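Local coordinates for protein 2-hydroxyisobutyryl-CoA synthetase (PDB 6HDY) that is a synthetase of the ANL superfamily, built from a large AMP-binding portion followed by a smaller C-terminal domain, at residues Ser342-Leu347 against Gln364-Arg369; Tyr305-Asp310 against Thr324-His329. All blocks are in the same frame, centred on the assembly; numbering follows the deposited sequence.

Contact 1: residues Ser342-Leu347 against Gln364-Arg369; sequences SGDLTL and QGIFGR. With 8LQ ([[(2~{R},3~{S},4~{R},5~{R})-5-(6-aminopurin-9-yl)-3,4-bis(oxidanyl)oxolan-2-yl]methoxy-oxidanyl-phosphoryl] (3~{S})-3-oxidanylbutanoate), chain C.
The ribose site of an ANL-type nucleotide pocket is built here by D344 and R369, paired across strand 340-347 and the antiparallel, outermost strand 366-369, both side-chain ends reaching the ribose. D344 shows how an acidic side chain grips a vicinal diol: OD1 accepts a hydrogen bond from O2' of 8LQ at 2.6 Å, and OD2 one from O3' of 8LQ at 2.6 Å. Chi1 (-64°) sets CG beside the backbone N, and chi2 (-47°) turns the two oxygens to the two hydroxyls. R369 bends at chi2 and chi3, and O3' of 8LQ lies over one face of its guanidinium, 2.8 Å from NH2. D344 OD1 to R369 NE, 3.8 Å, is a long salt bridge: OD1 sits far off the guanidinium plane with no N-H aimed at it, leaving an electrostatic attraction. K97, close to R369 NH2, would probably add to the positive potential here. I366 follows the base, its CB and CG2 near C2 of the adenine.

Behind the pocket, L345 N reaches G368 O at 2.9 Å, while F367 N reaches L345 O at 3.0 Å. The F367 ring crosses L345 obliquely, with L345 CD2 4.0 Å from F367 CD2, CE2 nearing T346 C and CZ nearing L347 CB; R322 adds a cation-pi contact. T346 OG1 donates to G365 O at 2.7 Å from 38° above the carbonyl plane, and a water joins the same oxygen to L347 O and Q364 N. An aspartate on the ribose hydroxyls, with a Gly-Arg pair contributed by a later strand, is characteristic of the ANL superfamily.

Contact 2: residues Tyr305-Asp310 against Thr324-His329; sequences YTEVCD and TPVYTH
The ring of Y327 meets T306 at its edge: T306 OG1 lies near the ring plane, 3.3 Å from Y327 CD1, and T306 CG2 sits 3.7 Å from Y327 CE1. The two side chains run side by side and point the same way, with M278 and M281 also touching the tyrosine. The ring of Y305 behaves differently. CG is anti to the backbone N (chi1 180°), and the end of the side chain leads away from strand 324-329.

Between the strands, three hydrogen-bonded pairs, Y305 with T328, E307 with V326 and C309 with T324, alternate with non-hydrogen-bonded ones in regular antiparallel fashion. C309 N bonds to T324 O at 2.9 Å. V326 sits between E307 and C309 of the opposite strand: its CG1 is 3.6 Å from E307 OE1 and its CG2 4.0 Å from C309 SG. A water lies 2.7 Å from E307 OE1 and also meets Y305 O and T328 OG1; T328 OG1 bonds to R339 N, and E307 OE2 pairs with R339 NH1.

Helices 43-64 and 85-91 pack on the Y305, E307 and T328 side, and strand 340-347 continues the sheet beyond 324-329.

Contacts 1 and 2 are two pairings of one antiparallel sheet, separated by that of 322-329 with 340-347, their centres about 11 Å apart. Two side-chain bonds supplement the backbone in that intervening pairing: T324 OG1 is 2.7 Å from D344 O, and S342 OG is 2.7 Å from P325 O, both probable hydrogen bonds. Contact 2 thus probably helps to hold the backbone around D344. The example also shows how a sheet can divide its work: contact 1 supplies D344, I366 and R369 to the 8LQ pocket, whereas contact 2 comes no nearer than the Y327 side chain, about 7 Å from 8LQ and about 8 Å from 3HL.

Contact 1: residues Ser342-Leu347 against Gln364-Arg369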
loop_
_atom_site.group_PDB
_atom_site.type_symbol
_atom_site.label_atom_id
_atom_site.label_comp_id
_atom_site.label_asym_id
_atom_site.label_seq_id
_atom_site.Cartn_x
_atom_site.Cartn_y
_atom_site.Cartn_z
ATOM N N SER A 342 14.372 -2.298 -22.795
ATOM C CA SER A 342 13.828 -1.267 -21.906
ATOM C C SER A 342 13.194 -0.133 -22.671
ATOM O O SER A 342 12.170 0.395 -22.242
ATOM C CB SER A 342 14.904 -0.719 -20.977
ATOM O OG SER A 342 15.832 0.070 -21.704
ATOM N N GLY A 343 13.810 0.222 -23.793
ATOM C CA GLY A 343 13.411 1.345 -24.627
ATOM C C GLY A 343 13.940 2.649 -24.056
ATOM O O GLY A 343 13.496 3.727 -24.452
ATOM N N ASP A 344 14.899 2.555 -23.106
ATOM C CA ASP A 344 15.496 3.691 -22.417
ATOM C C ASP A 344 16.827 4.044 -23.028
ATOM O O ASP A 344 17.356 3.267 -23.818
ATOM C CB ASP A 344 15.643 3.389 -20.919
ATOM C CG ASP A 344 14.317 3.204 -20.223
ATOM O OD1 ASP A 344 13.416 4.032 -20.439
ATOM O OD2 ASP A 344 14.183 2.236 -19.454
ATOM N N LEU A 345 17.362 5.232 -22.690
ATOM C CA LEU A 345 18.669 5.650 -23.159
ATOM C C LEU A 345 19.594 5.861 -21.969
ATOM O O LEU A 345 19.196 6.450 -20.960
ATOM C CB LEU A 345 18.584 6.910 -24.046
ATOM C CG LEU A 345 19.808 7.204 -24.883
ATOM C CD1 LEU A 345 19.909 6.263 -26.067
ATOM C CD2 LEU A 345 19.811 8.648 -25.365
ATOM N N THR A 346 20.824 5.352 -22.082
ATOM C CA THR A 346 21.853 5.513 -21.050
ATOM C C THR A 346 23.244 5.511 -21.694
ATOM O O THR A 346 23.384 5.301 -22.896
ATOM C CB THR A 346 21.717 4.422 -19.949
ATOM O OG1 THR A 346 22.443 4.823 -18.788
ATOM C CG2 THR A 346 22.213 3.053 -20.403
ATOM N N LEU A 347 24.259 5.745 -20.871
ATOM C CA LEU A 347 25.668 5.654 -21.198
ATOM C C LEU A 347 26.241 4.767 -20.098
ATOM O O LEU A 347 25.924 4.956 -18.913
ATOM C CB LEU A 347 26.357 7.037 -21.186
ATOM C CG LEU A 347 27.800 7.055 -21.722
ATOM C CD1 LEU A 347 28.085 8.337 -22.442
ATOM C CD2 LEU A 347 28.814 6.884 -20.614
ATOM N N GLN A 364 25.575 8.703 -15.382
ATOM C CA GLN A 364 24.575 9.760 -15.443
ATOM C C GLN A 364 23.168 9.177 -15.345
ATOM O O GLN A 364 22.174 9.838 -15.694
ATOM C CB GLN A 364 24.777 10.562 -16.736
ATOM C CG GLN A 364 26.009 11.460 -16.692
ATOM C CD GLN A 364 26.747 11.484 -17.999
ATOM O OE1 GLN A 364 26.275 12.038 -18.997
ATOM N NE2 GLN A 364 27.946 10.915 -18.011
ATOM N N GLY A 365 23.106 7.955 -14.812
ATOM C CA GLY A 365 21.886 7.173 -14.675
ATOM C C GLY A 365 21.261 6.959 -16.043
ATOM O O GLY A 365 21.964 6.788 -17.044
ATOM N N ILE A 366 19.938 7.056 -16.097
ATOM C CA ILE A 366 19.156 6.840 -17.295
ATOM C C ILE A 366 18.504 8.159 -17.671
ATOM O O ILE A 366 17.844 8.792 -16.838
ATOM C CB ILE A 366 18.179 5.633 -17.078
ATOM C CG1 ILE A 366 18.984 4.316 -16.962
ATOM C CG2 ILE A 366 17.073 5.555 -18.182
ATOM C CD1 ILE A 366 18.299 3.186 -16.357
ATOM N N PHE A 367 18.731 8.580 -18.931
ATOM C CA PHE A 367 18.284 9.856 -19.484
ATOM C C PHE A 367 16.773 9.962 -19.684
ATOM O O PHE A 367 16.203 11.044 -19.556
ATOM C CB PHE A 367 19.033 10.156 -20.794
ATOM C CG PHE A 367 20.538 9.980 -20.725
ATOM C CD1 PHE A 367 21.288 10.627 -19.746
ATOM C CD2 PHE A 367 21.205 9.199 -21.656
ATOM C CE1 PHE A 367 22.678 10.478 -19.695
ATOM C CE2 PHE A 367 22.596 9.050 -21.602
ATOM C CZ PHE A 367 23.322 9.688 -20.620
ATOM N N GLY A 368 16.147 8.845 -20.011
ATOM C CA GLY A 368 14.714 8.783 -20.267
ATOM C C GLY A 368 14.367 7.705 -21.264
ATOM O O GLY A 368 15.245 6.960 -21.697
ATOM N N ARG A 369 13.080 7.617 -21.614
ATOM C CA ARG A 369 12.518 6.671 -22.583
ATOM C C ARG A 369 12.759 7.257 -23.970
ATOM O O ARG A 369 12.465 8.436 -24.194
ATOM C CB ARG A 369 11.009 6.493 -22.312
ATOM C CG ARG A 369 10.392 5.252 -22.928
ATOM C CD ARG A 369 9.354 4.629 -22.014
ATOM N NE ARG A 369 9.800 3.333 -21.491
ATOM C CZ ARG A 369 9.237 2.710 -20.460
ATOM N NH1 ARG A 369 8.206 3.260 -19.824
ATOM N NH2 ARG A 369 9.707 1.537 -20.046
HETATM N N9 8LQ C . 12.805 4.712 -14.771
HETATM C C8 8LQ C . 12.694 3.924 -13.690
HETATM N N7 8LQ C . 13.712 4.174 -12.874
HETATM C C5 8LQ C . 14.480 5.109 -13.457
HETATM C C6 8LQ C . 15.593 5.771 -13.068
HETATM N N6 8LQ C . 16.141 5.452 -11.906
HETATM N N1 8LQ C . 16.170 6.708 -13.845
HETATM C C2 8LQ C . 15.603 7.055 -15.073
HETATM N N3 8LQ C . 14.421 6.417 -15.420
HETATM C C4 8LQ C . 13.907 5.444 -14.631
HETATM C CAA 8LQ C . 9.445 -0.359 -10.310
HETATM C CAZ 8LQ C . 10.592 0.684 -10.362
HETATM O OAE 8LQ C . 10.200 1.862 -9.664
HETATM C CAL 8LQ C . 10.972 1.073 -11.804
HETATM C CAS 8LQ C . 9.744 1.580 -12.573
HETATM O OAC 8LQ C . 9.335 2.723 -12.391
HETATM O OAQ 8LQ C . 9.125 0.644 -13.380
HETATM P PBC 8LQ C . 8.025 1.030 -14.475
HETATM O OAH 8LQ C . 6.808 1.607 -13.633
HETATM O OAD 8LQ C . 7.638 -0.099 -15.340
HETATM O "O5'" 8LQ C . 8.715 2.158 -15.339
HETATM C "C5'" 8LQ C . 9.992 1.848 -15.894
HETATM C "C4'" 8LQ C . 10.515 3.042 -16.651
HETATM O "O4'" 8LQ C . 10.634 4.172 -15.745
HETATM C "C3'" 8LQ C . 11.888 2.724 -17.067
HETATM O "O3'" 8LQ C . 11.878 2.002 -18.331
HETATM C "C2'" 8LQ C . 12.485 4.127 -17.193
HETATM O "O2'" 8LQ C . 12.000 4.817 -18.413
HETATM C "C1'" 8LQ C . 11.905 4.798 -15.969
HETATM O O HOH W 1 24.631 7.027 -17.474
#

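Contact 2: residues Tyr305-Asp310 against Thr324-His329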
loop_
_atom_site.group_PDB
_atom_site.type_symbol
_atom_site.label_atom_id
_atom_site.label_comp_id
_atom_site.label_asym_id
_atom_site.label_seq_id
_atom_site.Cartn_x
_atom_site.Cartn_y
_atom_site.Cartn_z
ATOM N N TYR A 305 21.562 -9.479 -15.601
ATOM C CA TYR A 305 22.564 -9.167 -16.610
ATOM C C TYR A 305 22.107 -7.999 -17.494
ATOM O O TYR A 305 21.181 -8.142 -18.298
ATOM C CB TYR A 305 22.907 -10.440 -17.421
ATOM C CG TYR A 305 23.935 -10.233 -18.511
ATOM C CD1 TYR A 305 25.174 -9.648 -18.233
ATOM C CD2 TYR A 305 23.677 -10.628 -19.820
ATOM C CE1 TYR A 305 26.120 -9.450 -19.237
ATOM C CE2 TYR A 305 24.623 -10.448 -20.829
ATOM C CZ TYR A 305 25.845 -9.867 -20.532
ATOM O OH TYR A 305 26.768 -9.699 -21.530
ATOM N N THR A 306 22.727 -6.826 -17.299
ATOM C CA THR A 306 22.419 -5.619 -18.072
ATOM C C THR A 306 23.363 -5.532 -19.296
ATOM O O THR A 306 24.590 -5.690 -19.165
ATOM C CB THR A 306 22.516 -4.341 -17.194
ATOM O OG1 THR A 306 21.606 -4.411 -16.096
ATOM C CG2 THR A 306 22.245 -3.044 -17.986
ATOM N N GLU A 307 22.775 -5.239 -20.468
ATOM C CA GLU A 307 23.482 -5.024 -21.724
ATOM C C GLU A 307 23.074 -3.656 -22.264
ATOM O O GLU A 307 21.884 -3.398 -22.425
ATOM C CB GLU A 307 23.087 -6.072 -22.754
ATOM C CG GLU A 307 23.357 -7.511 -22.375
ATOM C CD GLU A 307 22.714 -8.464 -23.358
ATOM O OE1 GLU A 307 21.503 -8.736 -23.208
ATOM O OE2 GLU A 307 23.383 -8.849 -24.340
ATOM N N VAL A 308 24.034 -2.783 -22.562
ATOM C CA VAL A 308 23.680 -1.486 -23.139
ATOM C C VAL A 308 23.932 -1.633 -24.638
ATOM O O VAL A 308 25.065 -1.838 -25.089
ATOM C CB VAL A 308 24.339 -0.288 -22.422
ATOM C CG1 VAL A 308 24.113 1.023 -23.169
ATOM C CG2 VAL A 308 23.821 -0.192 -20.992
ATOM N N CYS A 309 22.831 -1.653 -25.392
ATOM C CA CYS A 309 22.840 -2.027 -26.791
ATOM C C CYS A 309 22.508 -0.919 -27.777
ATOM O O CYS A 309 21.809 0.046 -27.464
ATOM C CB CYS A 309 21.916 -3.233 -26.994
ATOM S SG CYS A 309 22.323 -4.669 -25.951
ATOM N N ASP A 310 22.971 -1.123 -29.009
ATOM C CA ASP A 310 22.650 -0.256 -30.117
ATOM C C ASP A 310 21.223 -0.694 -30.548
ATOM O O ASP A 310 21.045 -1.860 -30.916
ATOM C CB ASP A 310 23.673 -0.474 -31.241
ATOM C CG ASP A 310 23.590 0.473 -32.419
ATOM O OD1 ASP A 310 22.506 1.053 -32.641
ATOM O OD2 ASP A 310 24.598 0.592 -33.152
ATOM N N THR A 324 20.728 1.464 -25.419
ATOM C CA THR A 324 19.526 1.081 -24.705
ATOM C C THR A 324 19.745 -0.114 -23.773
ATOM O O THR A 324 20.224 -1.151 -24.217
ATOM C CB THR A 324 18.315 0.877 -25.659
ATOM O OG1 THR A 324 17.138 0.771 -24.857
ATOM C CG2 THR A 324 18.440 -0.353 -26.561
ATOM N N PRO A 325 19.357 -0.004 -22.489
ATOM C CA PRO A 325 19.462 -1.170 -21.590
ATOM C C PRO A 325 18.536 -2.333 -21.994
ATOM O O PRO A 325 17.339 -2.156 -22.273
ATOM C CB PRO A 325 19.084 -0.596 -20.221
ATOM C CG PRO A 325 19.254 0.914 -20.357
ATOM C CD PRO A 325 18.841 1.180 -21.770
ATOM N N VAL A 326 19.128 -3.524 -22.079
ATOM C CA VAL A 326 18.481 -4.804 -22.388
ATOM C C VAL A 326 18.809 -5.648 -21.158
ATOM O O VAL A 326 19.978 -5.695 -20.751
ATOM C CB VAL A 326 18.964 -5.428 -23.736
ATOM C CG1 VAL A 326 18.536 -6.898 -23.881
ATOM C CG2 VAL A 326 18.482 -4.605 -24.931
ATOM N N TYR A 327 17.765 -6.245 -20.517
ATOM C CA TYR A 327 17.944 -6.948 -19.250
ATOM C C TYR A 327 17.548 -8.404 -19.251
ATOM O O TYR A 327 16.575 -8.782 -19.900
ATOM C CB TYR A 327 17.152 -6.251 -18.135
ATOM C CG TYR A 327 17.397 -4.773 -17.931
ATOM C CD1 TYR A 327 18.503 -4.319 -17.210
ATOM C CD2 TYR A 327 16.463 -3.829 -18.353
ATOM C CE1 TYR A 327 18.681 -2.961 -16.932
ATOM C CE2 TYR A 327 16.620 -2.472 -18.063
ATOM C CZ TYR A 327 17.735 -2.043 -17.359
ATOM O OH TYR A 327 17.911 -0.706 -17.097
ATOM N N THR A 328 18.273 -9.210 -18.443
ATOM C CA THR A 328 18.005 -10.634 -18.242
ATOM C C THR A 328 18.092 -11.005 -16.759
ATOM O O THR A 328 19.109 -10.735 -16.115
ATOM C CB THR A 328 18.912 -11.528 -19.126
ATOM O OG1 THR A 328 18.743 -11.185 -20.508
ATOM C CG2 THR A 328 18.630 -13.018 -18.925
ATOM N N HIS A 329 17.017 -11.643 -16.236
ATOM C CA HIS A 329 16.944 -12.192 -14.882
ATOM C C HIS A 329 17.888 -13.374 -14.736
ATOM O O HIS A 329 17.847 -14.307 -15.554
ATOM C CB HIS A 329 15.505 -12.704 -14.542
ATOM C CG HIS A 329 14.539 -11.611 -14.186
ATOM N ND1 HIS A 329 13.364 -11.421 -14.897
ATOM C CD2 HIS A 329 14.593 -10.707 -13.181
ATOM C CE1 HIS A 329 12.754 -10.403 -14.314
ATOM N NE2 HIS A 329 13.462 -9.934 -13.284
HETATM O O HOH W 2 20.289 -8.948 -20.842
#